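Thg1-like uncharacterized protein (Bacillus thuringiensis, PDB 4KGM) probably adds nucleotides to the 5' end of tRNA, in the 3'-to-5' direction, using a polymerase palm-like catalytic domain that binds ATP and magnesium. Local coordinates at residues D30-H35 against L125-G130; A50-E55 against A110-V115; Y71-E76 against Q149-N154. One frame throughout, in Å; residues are numbered along the deposited sequence. Where two conformers were deposited one is given.

Interaction 1: D30-H35 against L125-G130; sequences DGAHFH and LATFDG. With MG (magnesium ion), chain G; MG (magnesium ion), chain H; ATP (adenosine-5'-triphosphate), chain E.
Asp30 and Asp129 form a hydrogen-bonded antiparallel pair where strand 25-31 meets strand 128-134 at one edge of the palm-like sheet. The backbone bond from Asp129 N to Asp30 O is nearly straight at 3.0 Å. In return Asp30 N makes two weak bonds, to Asp129 O and to Asp129 OD1; the other carboxylate oxygen, Asp129 OD2, forms salt bridges with Arg131 and with Lys99 of the second subunit. Asp30 CG stands anti to the backbone N (chi1 -169°), and the two carboxylate oxygens each bind one magnesium ion: Asp30 OD1 lies 2.1 Å from the ion that also holds Gly31 O, while OD2 binds the second ion. Gly31 and Phe128 form a non-hydrogen-bonded antiparallel pair, their CA atoms 4.3 Å apart. Gly31 CA rests 3.5 Å from Phe128 CD2 and lies over one face of the Phe34 ring, offset toward the rim. Beyond this last bridge, Ala32 N bonds to Thr127 O at 2.8 Å along an almost linear N-H...O path, while Ala32 CB touches Thr127 OG1. A water bridges Ala32 O and Thr127 N. At His33 the chain turns to the nucleotide, and its N gives a weak bond to ATP O2G. Phe34 N binds ATP O1B, whereas its ring tip reaches back, CZ lying 3.9 Å from Phe128 CZ and close to Ala126 CB, the two rings inclined at 52°. His35 ND1 bonds to ATP O2B at 2.6 Å. Backbone NH groups and a histidine thus grip the triphosphate beside two metal ions, consistent with the two-metal chemistry of palm polymerases. The magnesium ions probably offset the crowding of negative charge, and the strand pairing probably helps to fix the metal-binding Asp30 and Gly31.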
loop_
_atom_site.group_PDB
_atom_site.type_symbol
_atom_site.label_atom_id
_atom_site.label_comp_id
_atom_site.label_asym_id
_atom_site.label_seq_id
_atom_site.Cartn_x
_atom_site.Cartn_y
_atom_site.Cartn_z
ATOM N N ASP A 30 -15.582 -14.005 4.128
ATOM C CA ASP A 30 -15.738 -14.922 5.255
ATOM C C ASP A 30 -16.716 -14.384 6.298
ATOM O O ASP A 30 -16.604 -13.238 6.733
ATOM C CB ASP A 30 -14.381 -15.208 5.904
ATOM C CG ASP A 30 -14.439 -16.352 6.904
ATOM O OD1 ASP A 30 -14.792 -16.104 8.076
ATOM O OD2 ASP A 30 -14.127 -17.499 6.517
ATOM N N GLY A 31 -17.670 -15.223 6.696
ATOM C CA GLY A 31 -18.682 -14.838 7.665
ATOM C C GLY A 31 -18.105 -14.450 9.013
ATOM O O GLY A 31 -17.209 -15.114 9.531
ATOM N N ALA A 32 -18.625 -13.368 9.584
ATOM C CA ALA A 32 -18.152 -12.883 10.876
ATOM C C ALA A 32 -18.860 -13.588 12.030
ATOM O O ALA A 32 -20.090 -13.603 12.098
ATOM C CB ALA A 32 -18.339 -11.375 10.978
ATOM N N HIS A 33 -18.069 -14.166 12.932
ATOM C CA HIS A 33 -18.585 -14.862 14.110
ATOM C C HIS A 33 -19.636 -15.908 13.754
ATOM O O HIS A 33 -20.709 -15.945 14.354
ATOM C CB HIS A 33 -19.171 -13.866 15.115
ATOM C CG HIS A 33 -18.210 -12.803 15.544
ATOM N ND1 HIS A 33 -17.017 -13.086 16.172
ATOM C CD2 HIS A 33 -18.270 -11.454 15.441
ATOM C CE1 HIS A 33 -16.380 -11.959 16.433
ATOM N NE2 HIS A 33 -17.120 -10.953 16.001
ATOM N N PHE A 34 -19.327 -16.758 12.779
ATOM C CA PHE A 34 -20.287 -17.764 12.337
ATOM C C PHE A 34 -20.312 -18.997 13.237
ATOM O O PHE A 34 -20.919 -20.013 12.903
ATOM C CB PHE A 34 -20.068 -18.131 10.868
ATOM C CG PHE A 34 -21.008 -17.426 9.931
ATOM C CD1 PHE A 34 -21.216 -16.061 10.040
ATOM C CD2 PHE A 34 -21.688 -18.125 8.948
ATOM C CE1 PHE A 34 -22.083 -15.405 9.189
ATOM C CE2 PHE A 34 -22.556 -17.474 8.090
ATOM C CZ PHE A 34 -22.754 -16.112 8.212
ATOM N N HIS A 35 -19.644 -18.899 14.379
ATOM C CA HIS A 35 -19.721 -19.925 15.409
ATOM C C HIS A 35 -20.961 -19.662 16.250
ATOM O O HIS A 35 -21.580 -20.583 16.780
ATOM C CB HIS A 35 -18.472 -19.886 16.291
ATOM C CG HIS A 35 -18.217 -18.549 16.915
ATOM N ND1 HIS A 35 -17.525 -17.547 16.271
ATOM C CD2 HIS A 35 -18.564 -18.049 18.124
ATOM C CE1 HIS A 35 -17.455 -16.487 17.057
ATOM N NE2 HIS A 35 -18.079 -16.765 18.187
ATOM N N LEU A 125 -28.698 -10.639 12.411
ATOM C CA LEU A 125 -28.069 -10.197 11.172
ATOM C C LEU A 125 -26.710 -10.855 10.959
ATOM O O LEU A 125 -25.872 -10.884 11.861
ATOM C CB LEU A 125 -27.934 -8.674 11.153
ATOM C CG LEU A 125 -29.259 -7.918 11.065
ATOM C CD1 LEU A 125 -29.032 -6.416 11.127
ATOM C CD2 LEU A 125 -29.995 -8.307 9.791
ATOM N N ALA A 126 -26.507 -11.393 9.760
ATOM C CA ALA A 126 -25.227 -11.984 9.392
ATOM C C ALA A 126 -24.344 -10.940 8.724
ATOM O O ALA A 126 -24.816 -10.148 7.906
ATOM C CB ALA A 126 -25.437 -13.172 8.467
ATOM N N THR A 127 -23.063 -10.933 9.082
ATOM C CA THR A 127 -22.105 -10.021 8.468
ATOM C C THR A 127 -20.906 -10.775 7.905
ATOM O O THR A 127 -20.640 -11.916 8.286
ATOM C CB THR A 127 -21.618 -8.946 9.458
ATOM O OG1 THR A 127 -21.117 -9.574 10.643
ATOM C CG2 THR A 127 -22.756 -8.004 9.825
ATOM N N PHE A 128 -20.191 -10.128 6.992
ATOM C CA PHE A 128 -19.055 -10.745 6.321
ATOM C C PHE A 128 -17.900 -9.758 6.211
ATOM O O PHE A 128 -18.103 -8.544 6.227
ATOM C CB PHE A 128 -19.450 -11.194 4.911
ATOM C CG PHE A 128 -20.522 -12.245 4.880
ATOM C CD1 PHE A 128 -21.861 -11.895 4.956
ATOM C CD2 PHE A 128 -20.192 -13.583 4.749
ATOM C CE1 PHE A 128 -22.847 -12.861 4.922
ATOM C CE2 PHE A 128 -21.173 -14.553 4.713
ATOM C CZ PHE A 128 -22.502 -14.192 4.800
ATOM N N ASP A 129 -16.684 -10.282 6.096
ATOM C CA ASP A 129 -15.538 -9.448 5.772
ATOM C C ASP A 129 -15.136 -9.746 4.336
ATOM O O ASP A 129 -15.597 -10.726 3.750
ATOM C CB ASP A 129 -14.370 -9.716 6.721
ATOM C CG ASP A 129 -13.478 -10.844 6.245
ATOM O OD1 ASP A 129 -14.000 -11.924 5.896
ATOM O OD2 ASP A 129 -12.247 -10.645 6.213
ATOM N N GLY A 130 -14.278 -8.905 3.772
ATOM C CA GLY A 130 -13.822 -9.096 2.408
ATOM C C GLY A 130 -12.364 -8.721 2.238
ATOM O O GLY A 130 -11.883 -7.766 2.845
HETATM MG MG MG G . -15.916 -16.819 9.732
HETATM MG MG MG H . -14.271 -19.158 8.151
HETATM P PG ATP E . -14.490 -15.213 12.577
HETATM O O1G ATP E . -13.101 -15.749 12.829
HETATM O O2G ATP E . -14.756 -13.848 13.167
HETATM O O3G ATP E . -14.946 -15.359 11.145
HETATM P PB ATP E . -15.973 -17.605 12.858
HETATM O O1B ATP E . -16.718 -17.363 11.567
HETATM O O2B ATP E . -16.677 -18.322 13.984
HETATM O O3B ATP E . -15.438 -16.199 13.436
HETATM P PA ATP E . -14.619 -19.577 11.439
HETATM O O1A ATP E . -13.371 -20.410 11.597
HETATM O O2A ATP E . -14.954 -18.947 10.109
HETATM O O3A ATP E . -14.616 -18.417 12.553
HETATM O "O5'" ATP E . -15.893 -20.439 11.918
HETATM C "C5'" ATP E . -16.809 -20.985 10.972
HETATM C "C4'" ATP E . -17.984 -21.603 11.719
HETATM O "O4'" ATP E . -19.120 -21.742 10.864
HETATM C "C3'" ATP E . -17.649 -22.989 12.249
HETATM O "O3'" ATP E . -17.568 -22.957 13.676
HETATM C "C2'" ATP E . -18.794 -23.883 11.814
HETATM O "O2'" ATP E . -19.360 -24.551 12.945
HETATM C "C1'" ATP E . -19.815 -22.950 11.181
HETATM N N9 ATP E . -20.409 -23.557 9.961
HETATM C C8 ATP E . -19.900 -23.498 8.717
HETATM N N7 ATP E . -20.692 -24.157 7.832
HETATM C C5 ATP E . -21.739 -24.651 8.516
HETATM C C6 ATP E . -22.948 -25.446 8.195
HETATM N N6 ATP E . -23.203 -25.855 6.928
HETATM N N1 ATP E . -23.788 -25.749 9.209
HETATM C C2 ATP E . -23.548 -25.349 10.471
HETATM N N3 ATP E . -22.473 -24.627 10.835
HETATM C C4 ATP E . -21.548 -24.253 9.919
HETATM O O HOH W 1 -22.493 -12.743 11.725
HETATM O O HOH W 2 -12.314 -19.108 7.953
#

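Interaction 2: A50-E55 against A110-V115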
loop_
_atom_site.group_PDB
_atom_site.type_symbol
_atom_site.label_atom_id
_atom_site.label_comp_id
_atom_site.label_asym_id
_atom_site.label_seq_id
_atom_site.Cartn_x
_atom_site.Cartn_y
_atom_site.Cartn_z
ATOM N N ALA A 50 -26.259 -23.945 3.775
ATOM C CA ALA A 50 -25.392 -24.162 2.625
ATOM C C ALA A 50 -26.021 -23.650 1.330
ATOM O O ALA A 50 -25.337 -23.073 0.489
ATOM C CB ALA A 50 -25.038 -25.634 2.501
ATOM N N GLU A 51 -27.326 -23.857 1.176
ATOM C CA GLU A 51 -28.033 -23.407 -0.020
ATOM C C GLU A 51 -28.234 -21.894 -0.030
ATOM O O GLU A 51 -28.547 -21.307 -1.067
ATOM C CB GLU A 51 -29.379 -24.122 -0.159
ATOM C CG GLU A 51 -29.262 -25.583 -0.554
ATOM C CD GLU A 51 -30.610 -26.257 -0.718
ATOM O OE1 GLU A 51 -31.643 -25.562 -0.607
ATOM O OE2 GLU A 51 -30.634 -27.484 -0.958
ATOM N N ALA A 52 -28.063 -21.271 1.131
ATOM C CA ALA A 52 -28.145 -19.820 1.239
ATOM C C ALA A 52 -26.840 -19.196 0.755
ATOM O O ALA A 52 -26.835 -18.099 0.192
ATOM C CB ALA A 52 -28.438 -19.408 2.671
ATOM N N PHE A 53 -25.736 -19.903 0.982
ATOM C CA PHE A 53 -24.438 -19.485 0.470
ATOM C C PHE A 53 -24.378 -19.679 -1.038
ATOM O O PHE A 53 -23.787 -18.871 -1.756
ATOM C CB PHE A 53 -23.309 -20.276 1.134
ATOM C CG PHE A 53 -22.855 -19.704 2.446
ATOM C CD1 PHE A 53 -22.050 -18.577 2.485
ATOM C CD2 PHE A 53 -23.220 -20.300 3.643
ATOM C CE1 PHE A 53 -21.628 -18.050 3.689
ATOM C CE2 PHE A 53 -22.799 -19.779 4.851
ATOM C CZ PHE A 53 -22.004 -18.651 4.874
ATOM N N TRP A 54 -24.996 -20.755 -1.514
ATOM C CA TRP A 54 -24.985 -21.074 -2.937
ATOM C C TRP A 54 -25.750 -20.027 -3.740
ATOM O O TRP A 54 -25.355 -19.677 -4.851
ATOM C CB TRP A 54 -25.558 -22.471 -3.181
ATOM C CG TRP A 54 -24.792 -23.555 -2.485
ATOM C CD1 TRP A 54 -23.560 -23.448 -1.908
ATOM C CD2 TRP A 54 -25.214 -24.910 -2.281
ATOM N NE1 TRP A 54 -23.188 -24.651 -1.360
ATOM C CE2 TRP A 54 -24.186 -25.566 -1.576
ATOM C CE3 TRP A 54 -26.360 -25.631 -2.628
ATOM C CZ2 TRP A 54 -24.269 -26.908 -1.212
ATOM C CZ3 TRP A 54 -26.440 -26.965 -2.266
ATOM C CH2 TRP A 54 -25.401 -27.588 -1.566
ATOM N N GLU A 55 -26.843 -19.529 -3.171
ATOM C CA GLU A 55 -27.605 -18.459 -3.803
ATOM C C GLU A 55 -26.827 -17.153 -3.724
ATOM O O GLU A 55 -26.923 -16.304 -4.609
ATOM C CB GLU A 55 -28.976 -18.304 -3.145
ATOM C CG GLU A 55 -29.943 -19.422 -3.482
ATOM C CD GLU A 55 -30.196 -19.537 -4.973
ATOM O OE1 GLU A 55 -30.687 -18.555 -5.572
ATOM O OE2 GLU A 55 -29.897 -20.605 -5.549
ATOM N N ALA A 110 -26.052 -8.691 1.614
ATOM C CA ALA A 110 -27.413 -8.386 1.180
ATOM C C ALA A 110 -28.194 -9.639 0.789
ATOM O O ALA A 110 -29.298 -9.876 1.284
ATOM C CB ALA A 110 -27.394 -7.389 0.027
ATOM N N LYS A 111 -27.616 -10.439 -0.100
ATOM C CA LYS A 111 -28.282 -11.636 -0.596
ATOM C C LYS A 111 -28.464 -12.686 0.496
ATOM O O LYS A 111 -29.546 -13.259 0.635
ATOM C CB LYS A 111 -27.518 -12.225 -1.787
ATOM C CG LYS A 111 -28.099 -13.526 -2.339
ATOM C CD LYS A 111 -29.582 -13.395 -2.680
ATOM C CE LYS A 111 -29.833 -12.339 -3.746
ATOM N NZ LYS A 111 -31.288 -12.133 -3.997
ATOM N N PHE A 112 -27.408 -12.925 1.267
ATOM C CA PHE A 112 -27.425 -13.951 2.306
ATOM C C PHE A 112 -28.504 -13.682 3.351
ATOM O O PHE A 112 -29.314 -14.560 3.654
ATOM C CB PHE A 112 -26.056 -14.053 2.981
ATOM C CG PHE A 112 -25.920 -15.227 3.905
ATOM C CD1 PHE A 112 -25.519 -16.461 3.421
ATOM C CD2 PHE A 112 -26.185 -15.098 5.259
ATOM C CE1 PHE A 112 -25.390 -17.544 4.268
ATOM C CE2 PHE A 112 -26.058 -16.179 6.110
ATOM C CZ PHE A 112 -25.659 -17.401 5.614
ATOM N N ASN A 113 -28.510 -12.471 3.898
ATOM C CA ASN A 113 -29.513 -12.087 4.883
ATOM C C ASN A 113 -30.934 -12.199 4.336
ATOM O O ASN A 113 -31.835 -12.657 5.036
ATOM C CB ASN A 113 -29.249 -10.671 5.402
ATOM C CG ASN A 113 -28.212 -10.639 6.509
ATOM O OD1 ASN A 113 -28.243 -11.456 7.431
ATOM N ND2 ASN A 113 -27.283 -9.692 6.424
ATOM N N GLU A 114 -31.125 -11.789 3.084
ATOM C CA GLU A 114 -32.435 -11.861 2.442
ATOM C C GLU A 114 -32.965 -13.291 2.381
ATOM O O GLU A 114 -34.089 -13.565 2.800
ATOM C CB GLU A 114 -32.378 -11.281 1.028
ATOM C CG GLU A 114 -33.621 -11.581 0.198
ATOM C CD GLU A 114 -33.507 -11.099 -1.236
ATOM O OE1 GLU A 114 -33.956 -9.968 -1.524
ATOM O OE2 GLU A 114 -32.977 -11.853 -2.079
ATOM N N VAL A 115 -32.145 -14.194 1.852
ATOM C CA VAL A 115 -32.526 -15.593 1.703
ATOM C C VAL A 115 -32.738 -16.272 3.055
ATOM O O VAL A 115 -33.702 -17.014 3.245
ATOM C CB VAL A 115 -31.465 -16.375 0.896
ATOM C CG1 VAL A 115 -31.736 -17.874 0.952
ATOM C CG2 VAL A 115 -31.430 -15.885 -0.543
#
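Phe112 of helix 97-119 drives the rim of its ring into the face of Phe53 on helix 47-63, an edge-to-face pair with centroids 4.5 Å apart. Phe112 CE1 leads, 3.4 Å above the centre of the Phe53 ring, with CZ following behind. Phe112 CG is anti to the backbone N (chi1 -171°), and beyond it the ring extends past Ala52, whose CB lies 3.9 Å from Phe112 CE1. The Ala52 methyl is a small bump lodged between that ring atom and Val115 CG1, which is 4.0 Å from Ala52 CB. The segment axes approach to 8.8 Å, and the two segments run obliquely antiparallel, their directions 140° apart. They belong to the helical layer that backs the sheet of a palm-like domain, and the other partners of these rings show it: Phe53 stacks on His72 and Phe112 meets Phe128 edge-to-face. Farther along, Lys111 CG sits against Glu55 O at 3.8 Å, and Val115 CG2 is near Glu55 CB. Lys111, bent at chi2 and chi3, carries NZ to Glu114 OE2, forming a salt bridge at 2.6 Å within its own helix, while Glu114 OE1 pairs with Arg117 of the second subunit.

Interaction 3: Y71-E76 against Q149-N154. With MG (magnesium ion), chain G; MG (magnesium ion), chain H; ATP (adenosine-5'-triphosphate), chain E.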
loop_
_atom_site.group_PDB
_atom_site.type_symbol
_atom_site.label_atom_id
_atom_site.label_comp_id
_atom_site.label_asym_id
_atom_site.label_seq_id
_atom_site.Cartn_x
_atom_site.Cartn_y
_atom_site.Cartn_z
ATOM N N TYR A 71 -16.001 -20.398 -5.381
ATOM C CA TYR A 71 -15.865 -21.615 -4.591
ATOM C C TYR A 71 -16.384 -21.423 -3.170
ATOM O O TYR A 71 -15.953 -20.512 -2.462
ATOM C CB TYR A 71 -14.406 -22.074 -4.555
ATOM C CG TYR A 71 -14.158 -23.227 -3.611
ATOM C CD1 TYR A 71 -14.499 -24.527 -3.966
ATOM C CD2 TYR A 71 -13.584 -23.018 -2.363
ATOM C CE1 TYR A 71 -14.276 -25.585 -3.105
ATOM C CE2 TYR A 71 -13.358 -24.069 -1.497
ATOM C CZ TYR A 71 -13.705 -25.350 -1.873
ATOM O OH TYR A 71 -13.480 -26.401 -1.012
ATOM N N HIS A 72 -17.307 -22.286 -2.755
ATOM C CA HIS A 72 -17.837 -22.220 -1.397
ATOM C C HIS A 72 -17.374 -23.370 -0.512
ATOM O O HIS A 72 -17.237 -24.509 -0.961
ATOM C CB HIS A 72 -19.365 -22.168 -1.391
ATOM C CG HIS A 72 -19.956 -22.303 -0.021
ATOM N ND1 HIS A 72 -20.543 -23.467 0.427
ATOM C CD2 HIS A 72 -20.017 -21.431 1.013
ATOM C CE1 HIS A 72 -20.957 -23.300 1.670
ATOM N NE2 HIS A 72 -20.649 -22.074 2.050
ATOM N N GLN A 73 -17.142 -23.046 0.754
ATOM C CA GLN A 73 -16.830 -24.026 1.783
ATOM C C GLN A 73 -17.041 -23.371 3.143
ATOM O O GLN A 73 -16.584 -22.251 3.368
ATOM C CB GLN A 73 -15.392 -24.522 1.640
ATOM C CG GLN A 73 -14.779 -25.012 2.936
ATOM C CD GLN A 73 -13.823 -24.007 3.542
ATOM O OE1 GLN A 73 -14.028 -23.531 4.657
ATOM N NE2 GLN A 73 -12.764 -23.684 2.808
ATOM N N SER A 74 -17.741 -24.068 4.036
ATOM C CA SER A 74 -18.075 -23.532 5.355
ATOM C C SER A 74 -18.746 -22.163 5.254
ATOM O O SER A 74 -19.802 -22.022 4.637
ATOM C CB SER A 74 -16.827 -23.442 6.240
ATOM O OG SER A 74 -16.140 -24.678 6.287
ATOM N N ASP A 75 -18.119 -21.155 5.851
ATOM C CA ASP A 75 -18.665 -19.803 5.840
ATOM C C ASP A 75 -17.827 -18.857 4.983
ATOM O O ASP A 75 -17.896 -17.639 5.144
ATOM C CB ASP A 75 -18.763 -19.255 7.264
ATOM C CG ASP A 75 -17.403 -19.031 7.895
ATOM O OD1 ASP A 75 -16.456 -19.767 7.544
ATOM O OD2 ASP A 75 -17.282 -18.118 8.739
ATOM N N GLU A 76 -17.035 -19.418 4.074
ATOM C CA GLU A 76 -16.174 -18.601 3.231
ATOM C C GLU A 76 -16.535 -18.714 1.754
ATOM O O GLU A 76 -17.037 -19.744 1.300
ATOM C CB GLU A 76 -14.700 -18.950 3.445
ATOM C CG GLU A 76 -14.238 -20.177 2.683
ATOM C CD GLU A 76 -12.741 -20.371 2.751
ATOM O OE1 GLU A 76 -12.131 -19.956 3.759
ATOM O OE2 GLU A 76 -12.173 -20.929 1.790
ATOM N N GLN A 149 -8.134 -28.271 0.391
ATOM C CA GLN A 149 -7.406 -28.972 1.444
ATOM C C GLN A 149 -7.787 -28.423 2.814
ATOM O O GLN A 149 -7.709 -29.127 3.821
ATOM C CB GLN A 149 -5.894 -28.875 1.221
ATOM C CG GLN A 149 -5.392 -29.683 0.030
ATOM C CD GLN A 149 -3.907 -29.494 -0.229
ATOM O OE1 GLN A 149 -3.195 -28.886 0.571
ATOM N NE2 GLN A 149 -3.434 -30.016 -1.357
ATOM N N ASP A 150 -8.201 -27.161 2.845
ATOM C CA ASP A 150 -8.690 -26.546 4.071
ATOM C C ASP A 150 -10.161 -26.900 4.264
ATOM O O ASP A 150 -10.695 -26.813 5.372
ATOM C CB ASP A 150 -8.510 -25.028 4.019
ATOM C CG ASP A 150 -8.928 -24.346 5.307
ATOM O OD1 ASP A 150 -10.097 -23.911 5.398
ATOM O OD2 ASP A 150 -8.091 -24.246 6.229
ATOM N N ALA A 151 -10.807 -27.302 3.174
ATOM C CA ALA A 151 -12.205 -27.713 3.213
ATOM C C ALA A 151 -12.347 -29.097 3.838
ATOM O O ALA A 151 -13.235 -29.328 4.656
ATOM C CB ALA A 151 -12.795 -27.705 1.813
ATOM N N SER A 152 -11.465 -30.010 3.445
ATOM C CA SER A 152 -11.509 -31.385 3.931
ATOM C C SER A 152 -11.116 -31.482 5.402
ATOM O O SER A 152 -11.732 -32.223 6.166
ATOM C CB SER A 152 -10.607 -32.285 3.081
ATOM O OG SER A 152 -11.053 -32.331 1.736
ATOM N N LYS A 153 -10.093 -30.730 5.796
ATOM C CA LYS A 153 -9.632 -30.745 7.179
ATOM C C LYS A 153 -10.697 -30.170 8.111
ATOM O O LYS A 153 -10.841 -30.611 9.250
ATOM C CB LYS A 153 -8.315 -29.977 7.323
ATOM C CG LYS A 153 -7.655 -30.136 8.685
ATOM C CD LYS A 153 -6.269 -29.511 8.712
ATOM C CE LYS A 153 -6.328 -28.009 8.482
ATOM N NZ LYS A 153 -4.976 -27.385 8.547
ATOM N N ASN A 154 -11.440 -29.186 7.617
ATOM C CA ASN A 154 -12.559 -28.625 8.366
ATOM C C ASN A 154 -13.764 -29.557 8.347
ATOM O O ASN A 154 -14.522 -29.625 9.313
ATOM C CB ASN A 154 -12.953 -27.254 7.810
ATOM C CG ASN A 154 -12.021 -26.149 8.266
ATOM O OD1 ASN A 154 -11.575 -26.131 9.413
ATOM N ND2 ASN A 154 -11.723 -25.218 7.367
HETATM MG MG MG G . -15.916 -16.819 9.732
HETATM MG MG MG H . -14.271 -19.158 8.151
HETATM P PG ATP E . -14.490 -15.213 12.577
HETATM O O1G ATP E . -13.101 -15.749 12.829
HETATM O O2G ATP E . -14.756 -13.848 13.167
HETATM O O3G ATP E . -14.946 -15.359 11.145
HETATM P PB ATP E . -15.973 -17.605 12.858
HETATM O O1B ATP E . -16.718 -17.363 11.567
HETATM O O2B ATP E . -16.677 -18.322 13.984
HETATM O O3B ATP E . -15.438 -16.199 13.436
HETATM P PA ATP E . -14.619 -19.577 11.439
HETATM O O1A ATP E . -13.371 -20.410 11.597
HETATM O O2A ATP E . -14.954 -18.947 10.109
HETATM O O3A ATP E . -14.616 -18.417 12.553
HETATM O "O5'" ATP E . -15.893 -20.439 11.918
HETATM C "C5'" ATP E . -16.809 -20.985 10.972
HETATM C "C4'" ATP E . -17.984 -21.603 11.719
HETATM O "O4'" ATP E . -19.120 -21.742 10.864
HETATM C "C3'" ATP E . -17.649 -22.989 12.249
HETATM O "O3'" ATP E . -17.568 -22.957 13.676
HETATM C "C2'" ATP E . -18.794 -23.883 11.814
HETATM O "O2'" ATP E . -19.360 -24.551 12.945
HETATM C "C1'" ATP E . -19.815 -22.950 11.181
HETATM N N9 ATP E . -20.409 -23.557 9.961
HETATM C C8 ATP E . -19.900 -23.498 8.717
HETATM N N7 ATP E . -20.692 -24.157 7.832
HETATM C C5 ATP E . -21.739 -24.651 8.516
HETATM C C6 ATP E . -22.948 -25.446 8.195
HETATM N N6 ATP E . -23.203 -25.855 6.928
HETATM N N1 ATP E . -23.788 -25.749 9.209
HETATM C C2 ATP E . -23.548 -25.349 10.471
HETATM N N3 ATP E . -22.473 -24.627 10.835
HETATM C C4 ATP E . -21.548 -24.253 9.919
HETATM O O HOH W 2 -12.314 -19.108 7.953
#
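Gln73 and Tyr71 both carry CG anti to the backbone N, and both side chains meet Ala151 on helix 140-160. In Gln73 this torsion (chi1 154°) brings CG to 3.5 Å from Ala151 CB; the chain then bends at chi2 (-103°), which turns CD off that line. Tyr71 brings its hydroxyl to the same methyl: OH lies 3.2 Å from Ala151 CB, which sits at the edge of the ring near its plane, while OH is hydrogen-bonded to the carbonyl of Arg198. Ala151 is therefore a small knob set between an aliphatic segment of glutamine and a phenol tip. The Gln73 side chain crosses those of Asp150 and Asn154 at about a right angle, its amide plane 49° from the Asp150 carboxylate; Gln73 NE2 is 3.7 Å from Asp150 OD1, a loose polar approach. What fixes the amide more firmly is Ser74, whose OG donates to Gln73 OE1 at 2.9 Å, in the carbonyl plane and on a lone pair. Strand 67-73 ends here in a type II' turn from Gln73 to Glu76, closed by Glu76 N bonding to Gln73 O, and this tight hairpin leads into strand 76-81. Asp75 at the turn directs OD2 to one magnesium ion, 2.1 Å away, and OD1 to the other, completing with Asp30 the pair of metal-bridging carboxylates of the palm-like active site. The helix packing thus ends just before the turn that carries Asp75, and the Ser74-Gln73 bond probably steadies the start of that turn. The positive charge of the ions probably stabilises the close approach of Asp75 to ATP O2A.

Interactions 1 and 3 share the metal-binding end of one sheet: both reach the two magnesium ions and ATP, and Gly31 N lies 2.9 Å from Asp75 O, a probable hydrogen bond joining them. Interaction 1 is the buried strand pairing, mainly backbone bonds with ring packing and metal ligands beside them; interaction 3, partly buried, sets a helix on the strand 67-73 end with mostly loose polar and apolar touches. Interaction 2, also partly buried, differs in joining two helices through aromatic and aliphatic groups, without metal ligands. It nevertheless backs the others, since Phe53 packs on Phe34, Phe128, His72 and Asp75. Interactions 1 and 2 also both touch the second subunit, linking the metal-binding region to the oligomer.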